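Local coordinates for glutamate receptor IIB,Glutamate receptor IIB (Drosophila melanogaster, PDB 4WXJ), which binds glutamate and probably works as a kainate-type, glutamate-gated ion channel of the muscle synapse, represented here by its ligand-binding domain, at residues 63-69 / 79-84; 141-145 / 165-169. All blocks are in the same frame, centred on the assembly; numbering follows the deposited sequence.

Contact 1. Residues 63-69 / 79-84. With GLU (glutamic acid), chain C.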
ATOM      1  N   VAL A  63      -7.211  -9.062   8.322  1.00 31.03           N
ATOM      2  CA  VAL A  63      -6.329  -9.418   9.430  1.00 30.70           C
ATOM      3  C   VAL A  63      -6.634  -8.608  10.688  1.00 28.14           C
ATOM      4  O   VAL A  63      -7.026  -7.442  10.612  1.00 25.13           O
ATOM      5  CB  VAL A  63      -4.843  -9.225   9.049  1.00 33.62           C
ATOM      6  CG1 VAL A  63      -4.482 -10.120   7.879  1.00 33.95           C
ATOM      7  CG2 VAL A  63      -4.547  -7.766   8.721  1.00 25.30           C
ATOM      8  N   ARG A  64      -6.441  -9.241  11.841  1.00 24.06           N
ATOM      9  CA  ARG A  64      -6.817  -8.664  13.128  1.00 27.50           C
ATOM     10  C   ARG A  64      -6.100  -7.348  13.423  1.00 25.27           C
ATOM     11  O   ARG A  64      -6.736  -6.368  13.812  1.00 26.99           O
ATOM     12  CB  ARG A  64      -6.539  -9.671  14.247  1.00 46.72           C
ATOM     13  CG  ARG A  64      -7.111  -9.281  15.601  1.00 68.16           C
ATOM     14  CD  ARG A  64      -7.031 -10.439  16.586  1.00 83.08           C
ATOM     15  NE  ARG A  64      -7.661 -10.129  17.865  1.00 92.90           N
ATOM     16  CZ  ARG A  64      -7.855 -11.013  18.839  1.00100.84           C
ATOM     17  NH1 ARG A  64      -7.472 -12.273  18.687  1.00103.02           N
ATOM     18  NH2 ARG A  64      -8.437 -10.639  19.971  1.00104.92           N
ATOM     19  N   ASP A  65      -4.782  -7.325  13.242  1.00 23.96           N
ATOM     20  CA  ASP A  65      -3.994  -6.128  13.534  1.00 32.16           C
ATOM     21  C   ASP A  65      -4.105  -5.070  12.431  1.00 26.51           C
ATOM     22  O   ASP A  65      -3.626  -3.947  12.592  1.00 30.84           O
ATOM     23  CB  ASP A  65      -2.520  -6.495  13.757  1.00 39.22           C
ATOM     24  CG  ASP A  65      -1.916  -7.272  12.593  1.00 39.89           C
ATOM     25  OD1 ASP A  65      -2.517  -7.295  11.498  1.00 33.61           O
ATOM     26  OD2 ASP A  65      -0.827  -7.859  12.776  1.00 29.37           O
ATOM     27  N   ASN A  66      -4.738  -5.439  11.320  1.00 24.04           N
ATOM     28  CA  ASN A  66      -4.913  -4.550  10.167  1.00 23.01           C
ATOM     29  C   ASN A  66      -3.603  -3.978   9.629  1.00 23.80           C
ATOM     30  O   ASN A  66      -3.573  -2.859   9.114  1.00 21.67           O
ATOM     31  CB  ASN A  66      -5.860  -3.400  10.527  1.00 23.93           C
ATOM     32  CG  ASN A  66      -6.524  -2.784   9.303  1.00 22.43           C
ATOM     33  OD1 ASN A  66      -7.246  -3.460   8.571  1.00 19.73           O
ATOM     34  ND2 ASN A  66      -6.290  -1.493   9.084  1.00 27.94           N
ATOM     35  N   LYS A  67      -2.524  -4.750   9.738  1.00 24.18           N
ATOM     36  CA  LYS A  67      -1.217  -4.320   9.245  1.00 23.77           C
ATOM     37  C   LYS A  67      -0.895  -4.933   7.885  1.00 21.28           C
ATOM     38  O   LYS A  67      -1.409  -5.995   7.531  1.00 16.55           O
ATOM     39  CB  LYS A  67      -0.123  -4.685  10.251  1.00 25.71           C
ATOM     40  CG  LYS A  67      -0.211  -3.924  11.562  1.00 37.35           C
ATOM     41  CD  LYS A  67       0.990  -4.217  12.445  1.00 57.46           C
ATOM     42  CE  LYS A  67       0.940  -3.426  13.741  1.00 66.08           C
ATOM     43  NZ  LYS A  67       2.190  -3.588  14.536  1.00 68.08           N
ATOM     44  N   TYR A  68      -0.043  -4.251   7.123  1.00 24.19           N
ATOM     45  CA  TYR A  68       0.431  -4.776   5.849  1.00 18.19           C
ATOM     46  C   TYR A  68       1.287  -6.015   6.082  1.00 21.81           C
ATOM     47  O   TYR A  68       0.978  -7.101   5.591  1.00 23.34           O
ATOM     48  CB  TYR A  68       1.248  -3.726   5.091  1.00 13.54           C
ATOM     49  CG  TYR A  68       0.458  -2.552   4.555  1.00 13.44           C
ATOM     50  CD1 TYR A  68       0.207  -1.439   5.345  1.00 20.93           C
ATOM     51  CD2 TYR A  68      -0.012  -2.547   3.249  1.00 15.03           C
ATOM     52  CE1 TYR A  68      -0.503  -0.358   4.853  1.00 16.50           C
ATOM     53  CE2 TYR A  68      -0.723  -1.471   2.746  1.00 16.51           C
ATOM     54  CZ  TYR A  68      -0.966  -0.380   3.555  1.00 21.73           C
ATOM     55  OH  TYR A  68      -1.671   0.692   3.062  1.00 18.47           O
ATOM     56  N   GLY A  69       2.367  -5.831   6.836  1.00 26.17           N
ATOM     57  CA  GLY A  69       3.303  -6.901   7.125  1.00 24.35           C
ATOM     58  C   GLY A  69       4.739  -6.415   7.129  1.00 20.03           C
ATOM     59  O   GLY A  69       5.267  -5.993   6.098  1.00 23.29           O
ATOM     60  N   ASP A  79       4.106  -9.640  11.027  1.00 30.19           N
ATOM     61  CA  ASP A  79       2.725  -9.321  11.374  1.00 29.51           C
ATOM     62  C   ASP A  79       1.892  -9.117  10.110  1.00 31.07           C
ATOM     63  O   ASP A  79       2.362  -9.365   8.999  1.00 25.85           O
ATOM     64  CB  ASP A  79       2.669  -8.072  12.263  1.00 32.83           C
ATOM     65  CG  ASP A  79       3.384  -6.874  11.651  1.00 34.95           C
ATOM     66  OD1 ASP A  79       3.640  -6.872  10.429  1.00 32.04           O
ATOM     67  OD2 ASP A  79       3.687  -5.920  12.399  1.00 35.26           O
ATOM     68  N   GLY A  80       0.652  -8.674  10.289  1.00 32.08           N
ATOM     69  CA  GLY A  80      -0.203  -8.307   9.175  1.00 28.51           C
ATOM     70  C   GLY A  80      -0.511  -9.439   8.214  1.00 33.88           C
ATOM     71  O   GLY A  80      -0.527 -10.612   8.593  1.00 23.51           O
ATOM     72  N   ILE A  81      -0.756  -9.072   6.959  1.00 24.20           N
ATOM     73  CA  ILE A  81      -1.125 -10.028   5.923  1.00 20.28           C
ATOM     74  C   ILE A  81      -0.025 -11.057   5.694  1.00 18.02           C
ATOM     75  O   ILE A  81      -0.307 -12.237   5.490  1.00 22.18           O
ATOM     76  CB  ILE A  81      -1.434  -9.313   4.590  1.00 18.56           C
ATOM     77  CG1 ILE A  81      -2.603  -8.340   4.773  1.00 22.39           C
ATOM     78  CG2 ILE A  81      -1.751 -10.333   3.496  1.00 23.42           C
ATOM     79  CD1 ILE A  81      -2.875  -7.453   3.574  1.00 26.41           C
ATOM     80  N   ILE A  82       1.224 -10.602   5.716  1.00 21.19           N
ATOM     81  CA  ILE A  82       2.359 -11.484   5.479  1.00 19.42           C
ATOM     82  C   ILE A  82       2.403 -12.609   6.515  1.00 23.14           C
ATOM     83  O   ILE A  82       2.701 -13.755   6.180  1.00 25.87           O
ATOM     84  CB  ILE A  82       3.692 -10.707   5.512  1.00 27.02           C
ATOM     85  CG1 ILE A  82       3.689  -9.586   4.467  1.00 28.59           C
ATOM     86  CG2 ILE A  82       4.872 -11.643   5.277  1.00 30.37           C
ATOM     87  CD1 ILE A  82       3.553 -10.063   3.029  1.00 19.80           C
ATOM     88  N   ARG A  83       2.101 -12.282   7.768  1.00 31.04           N
ATOM     89  CA  ARG A  83       2.118 -13.275   8.842  1.00 32.17           C
ATOM     90  C   ARG A  83       1.087 -14.378   8.605  1.00 28.31           C
ATOM     91  O   ARG A  83       1.384 -15.559   8.791  1.00 30.68           O
ATOM     92  CB  ARG A  83       1.866 -12.607  10.196  1.00 38.97           C
ATOM     93  CG  ARG A  83       1.844 -13.570  11.384  1.00 37.05           C
ATOM     94  CD  ARG A  83       3.151 -14.341  11.518  1.00 44.25           C
ATOM     95  NE  ARG A  83       3.144 -15.256  12.659  1.00 38.12           N
ATOM     96  CZ  ARG A  83       3.423 -14.904  13.912  1.00 41.39           C
ATOM     97  NH1 ARG A  83       3.732 -13.648  14.209  1.00 41.05           N
ATOM     98  NH2 ARG A  83       3.389 -15.815  14.874  1.00 46.72           N
ATOM     99  N   GLN A  84      -0.117 -13.993   8.194  1.00 29.45           N
ATOM    100  CA  GLN A  84      -1.187 -14.957   7.953  1.00 27.91           C
ATOM    101  C   GLN A  84      -0.826 -15.938   6.841  1.00 35.15           C
ATOM    102  O   GLN A  84      -1.267 -17.088   6.850  1.00 38.83           O
ATOM    103  CB  GLN A  84      -2.487 -14.235   7.599  1.00 27.58           C
ATOM    104  CG  GLN A  84      -3.007 -13.330   8.694  1.00 36.35           C
ATOM    105  CD  GLN A  84      -3.227 -14.067   9.998  1.00 46.25           C
ATOM    106  OE1 GLN A  84      -3.928 -15.078  10.040  1.00 45.24           O
ATOM    107  NE2 GLN A  84      -2.617 -13.573  11.069  1.00 39.94           N
TER
HETATM  108  N   GLU C 301       1.975  -0.467  -0.006  1.00 15.97           N
HETATM  109  CA  GLU C 301       2.887  -0.268   1.154  1.00 13.27           C
HETATM  110  C   GLU C 301       3.287  -1.612   1.751  1.00 20.41           C
HETATM  111  O   GLU C 301       2.988  -2.660   1.177  1.00 17.46           O
HETATM  112  CB  GLU C 301       2.217   0.609   2.210  1.00 14.41           C
HETATM  113  CG  GLU C 301       2.103   2.077   1.828  1.00 19.12           C
HETATM  114  CD  GLU C 301       3.385   2.867   2.059  1.00 17.37           C
HETATM  115  OE1 GLU C 301       3.447   4.031   1.611  1.00 22.62           O
HETATM  116  OE2 GLU C 301       4.329   2.336   2.688  1.00 22.59           O
HETATM  117  OXT GLU C 301       3.919  -1.686   2.807  1.00 18.23           O

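Contact 2. Residues 141-145 / 165-169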
ATOM      1  N   GLN A 141       8.562  18.937   8.975  1.00 25.39           N
ATOM      2  CA  GLN A 141       8.904  17.550   9.260  1.00 19.77           C
ATOM      3  C   GLN A 141       8.207  16.637   8.257  1.00 33.51           C
ATOM      4  O   GLN A 141       7.295  17.065   7.550  1.00 29.63           O
ATOM      5  CB  GLN A 141       8.513  17.174  10.691  1.00 23.43           C
ATOM      6  CG  GLN A 141       9.268  17.949  11.761  1.00 31.01           C
ATOM      7  CD  GLN A 141       8.971  17.449  13.163  1.00 34.78           C
ATOM      8  OE1 GLN A 141       7.899  16.897  13.424  1.00 30.10           O
ATOM      9  NE2 GLN A 141       9.924  17.632  14.070  1.00 34.28           N
ATOM     10  N   PHE A 142       8.639  15.382   8.191  1.00 20.12           N
ATOM     11  CA  PHE A 142       8.048  14.429   7.259  1.00 19.18           C
ATOM     12  C   PHE A 142       8.272  12.991   7.707  1.00 21.05           C
ATOM     13  O   PHE A 142       9.195  12.706   8.470  1.00 23.37           O
ATOM     14  CB  PHE A 142       8.617  14.635   5.853  1.00 11.87           C
ATOM     15  CG  PHE A 142      10.118  14.671   5.805  1.00 22.42           C
ATOM     16  CD1 PHE A 142      10.799  15.866   5.968  1.00 25.31           C
ATOM     17  CD2 PHE A 142      10.847  13.514   5.589  1.00 23.32           C
ATOM     18  CE1 PHE A 142      12.179  15.903   5.924  1.00 27.40           C
ATOM     19  CE2 PHE A 142      12.229  13.546   5.542  1.00 20.69           C
ATOM     20  CZ  PHE A 142      12.894  14.743   5.710  1.00 24.03           C
ATOM     21  N   GLY A 143       7.419  12.088   7.229  1.00 21.98           N
ATOM     22  CA  GLY A 143       7.521  10.688   7.592  1.00 22.42           C
ATOM     23  C   GLY A 143       6.725   9.756   6.700  1.00 23.19           C
ATOM     24  O   GLY A 143       6.137  10.178   5.702  1.00 20.43           O
ATOM     25  N   THR A 144       6.713   8.479   7.077  1.00 24.50           N
ATOM     26  CA  THR A 144       6.055   7.430   6.306  1.00 19.87           C
ATOM     27  C   THR A 144       5.255   6.513   7.222  1.00 18.55           C
ATOM     28  O   THR A 144       5.230   6.698   8.438  1.00 18.81           O
ATOM     29  CB  THR A 144       7.075   6.564   5.526  1.00 27.66           C
ATOM     30  OG1 THR A 144       7.870   5.807   6.449  1.00 22.19           O
ATOM     31  CG2 THR A 144       7.983   7.426   4.668  1.00 30.84           C
ATOM     32  N   ILE A 145       4.610   5.514   6.631  1.00 14.94           N
ATOM     33  CA  ILE A 145       3.961   4.472   7.410  1.00 22.47           C
ATOM     34  C   ILE A 145       5.029   3.613   8.073  1.00 20.36           C
ATOM     35  O   ILE A 145       5.989   3.191   7.430  1.00 19.04           O
ATOM     36  CB  ILE A 145       3.047   3.601   6.540  1.00 24.76           C
ATOM     37  CG1 ILE A 145       1.862   4.433   6.051  1.00 19.72           C
ATOM     38  CG2 ILE A 145       2.545   2.388   7.326  1.00 25.30           C
ATOM     39  CD1 ILE A 145       1.070   3.781   4.941  1.00 32.00           C
ATOM     40  N   ALA A 165      17.259  11.702   4.144  1.00 18.62           N
ATOM     41  CA  ALA A 165      15.829  11.641   4.426  1.00 19.88           C
ATOM     42  C   ALA A 165      15.555  10.680   5.575  1.00 20.97           C
ATOM     43  O   ALA A 165      14.823  11.005   6.510  1.00 18.22           O
ATOM     44  CB  ALA A 165      15.055  11.210   3.193  1.00 22.75           C
ATOM     45  N   TRP A 166      16.152   9.496   5.489  1.00 22.30           N
ATOM     46  CA  TRP A 166      15.920   8.440   6.467  1.00 13.75           C
ATOM     47  C   TRP A 166      16.402   8.855   7.849  1.00 19.49           C
ATOM     48  O   TRP A 166      15.705   8.655   8.843  1.00 16.64           O
ATOM     49  CB  TRP A 166      16.618   7.149   6.025  1.00 14.92           C
ATOM     50  CG  TRP A 166      16.429   5.996   6.965  1.00 16.99           C
ATOM     51  CD1 TRP A 166      17.407   5.299   7.614  1.00 26.90           C
ATOM     52  CD2 TRP A 166      15.185   5.404   7.362  1.00 23.37           C
ATOM     53  NE1 TRP A 166      16.850   4.309   8.386  1.00 31.48           N
ATOM     54  CE2 TRP A 166      15.488   4.352   8.250  1.00 22.89           C
ATOM     55  CE3 TRP A 166      13.847   5.658   7.051  1.00 27.95           C
ATOM     56  CZ2 TRP A 166      14.502   3.557   8.832  1.00 27.62           C
ATOM     57  CZ3 TRP A 166      12.868   4.868   7.630  1.00 30.78           C
ATOM     58  CH2 TRP A 166      13.201   3.831   8.510  1.00 26.90           C
ATOM     59  N   ASN A 167      17.594   9.441   7.910  1.00 26.66           N
ATOM     60  CA  ASN A 167      18.155   9.872   9.186  1.00 29.62           C
ATOM     61  C   ASN A 167      17.365  11.026   9.800  1.00 21.42           C
ATOM     62  O   ASN A 167      17.241  11.115  11.022  1.00 24.03           O
ATOM     63  CB  ASN A 167      19.622  10.268   9.011  1.00 34.71           C
ATOM     64  CG  ASN A 167      20.532   9.064   8.841  1.00 55.35           C
ATOM     65  OD1 ASN A 167      20.426   8.082   9.578  1.00 56.01           O
ATOM     66  ND2 ASN A 167      21.426   9.131   7.863  1.00 66.54           N
ATOM     67  N   LYS A 168      16.827  11.905   8.962  1.00 22.39           N
ATOM     68  CA  LYS A 168      15.984  12.990   9.456  1.00 32.47           C
ATOM     69  C   LYS A 168      14.668  12.453  10.012  1.00 22.70           C
ATOM     70  O   LYS A 168      14.222  12.878  11.077  1.00 23.54           O
ATOM     71  CB  LYS A 168      15.706  14.013   8.355  1.00 33.71           C
ATOM     72  CG  LYS A 168      16.861  14.962   8.091  1.00 37.89           C
ATOM     73  CD  LYS A 168      16.375  16.378   7.845  1.00 41.42           C
ATOM     74  CE  LYS A 168      17.538  17.348   7.741  1.00 52.11           C
ATOM     75  NZ  LYS A 168      17.079  18.737   7.474  1.00 64.29           N
ATOM     76  N   MET A 169      14.049  11.521   9.291  1.00 21.72           N
ATOM     77  CA  MET A 169      12.797  10.915   9.738  1.00 22.68           C
ATOM     78  C   MET A 169      12.964  10.257  11.105  1.00 21.52           C
ATOM     79  O   MET A 169      12.083  10.350  11.960  1.00 26.26           O
ATOM     80  CB  MET A 169      12.304   9.882   8.720  1.00 18.39           C
ATOM     81  CG  MET A 169      11.566  10.480   7.531  1.00 31.05           C
ATOM     82  SD  MET A 169      11.343   9.325   6.161  1.00 58.73           S
ATOM     83  CE  MET A 169      10.707   7.884   7.010  1.00122.64           C
TER

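Contact 1. Residues 63-69 / 79-84
At the glutamate pocket of the clamshell-like ligand-binding domain, loop 63-69 packs on segment 79-84, which runs into helix 80-86, with Asp65 and Lys67 reaching Asp79 and Gly80. Asp65 OD2 takes the Gly80 N-H through its syn lone pair at 3.0 Å, while OD1 closes an Asx turn on Lys67 N, approached from 57° above the carboxylate plane. Lys67 O accepts from Ile81 N at 3.2 Å, and Tyr68 O adds a weaker bond from the same N-H. Lys67, extended beyond CG, crosses Asp79 at about a right angle and forms a long salt bridge, NZ to Asp79 OD2 3.5 Å; the other oxygen, OD1, is bonded to Ser70 N. The same loop carries Tyr68 into the pocket: CG lies anti to its carbonyl carbon (chi1 -70°), and one ring face lies against the ligand, Tyr68 CZ to glutamate CB 3.6 Å. Its OH is bonded to Asp96, and Arg16 makes a cation-pi contact with the ring. A leucine here would probably leave Asp96 without its phenol partner and the ligand methylene without its flat aromatic cover. Toward the later turn of the helix, Val63 CG1 touches Gln84 CG at 3.6 Å and Ile81 CG1 at 4.0 Å.

Contact 2. Residues 141-145 / 165-169
Phe142 and Met169 join edge strand 141-143 of the mixed four-stranded sheet to helix 160-171, which covers it in the ligand-binding domain of a glutamate receptor. The short strand and helix segments run at 104° to each other, their axes 8.5 Å apart at closest approach, and no hydrogen bond spans them. Apolar packing carries most of the contact. The Phe142 ring reaches the helix because CG sits between the backbone N and the carbonyl carbon (chi1 51°), and its outer rim meets three helix residues obliquely: CD2 lies 3.7 Å from Met169 CG, CZ is 3.9 Å from Lys168 CB, and CE2 approaches the backbone of Ala165. Leu198 of the neighbouring strand and Leu134 also pack on this ring, and Phe172 meets it edge-to-face. A Met-aromatic contact adds to the packing, with Met169 SD at the ring edge, 5.4 Å from the Phe142 centroid and 77° off the ring normal. Polar groups look to other partners. Lys168 gives only the root of its side chain to Phe142 and carries NZ away to Gln137 O, whereas Thr144 OG1 is hydrogen-bonded to Ser151 OG, close to the glutamate-binding Thr150. The next residue, Ile145, touches the bound glutamate, so the chain that leaves strand 141-143 runs on to the pocket. The Met169 chain bends at its last torsion, and its terminal CE comes to rest against the Thr144 side chain, 3.6 Å from both CG2 and OG1.

Contact 1 and contact 2 are both largely buried, their centres about 23 Å apart, and they hold different elements: a loop against a helix in the first, a sheet-edge strand against a helix in the second. They approach the bound glutamate through separate residues, Tyr68 over its methylene and Ile145, just beyond strand 141-143. Their chemistry differs accordingly. At 63-69 / 79-84 backbone amides, carbonyls and carboxylates supply the polar bonds, and Asp65 and Lys67 are exposed. At 141-145 / 165-169, touching residues are buried or partly so, and aromatic, sulfur and methyl groups replace the polar bonds.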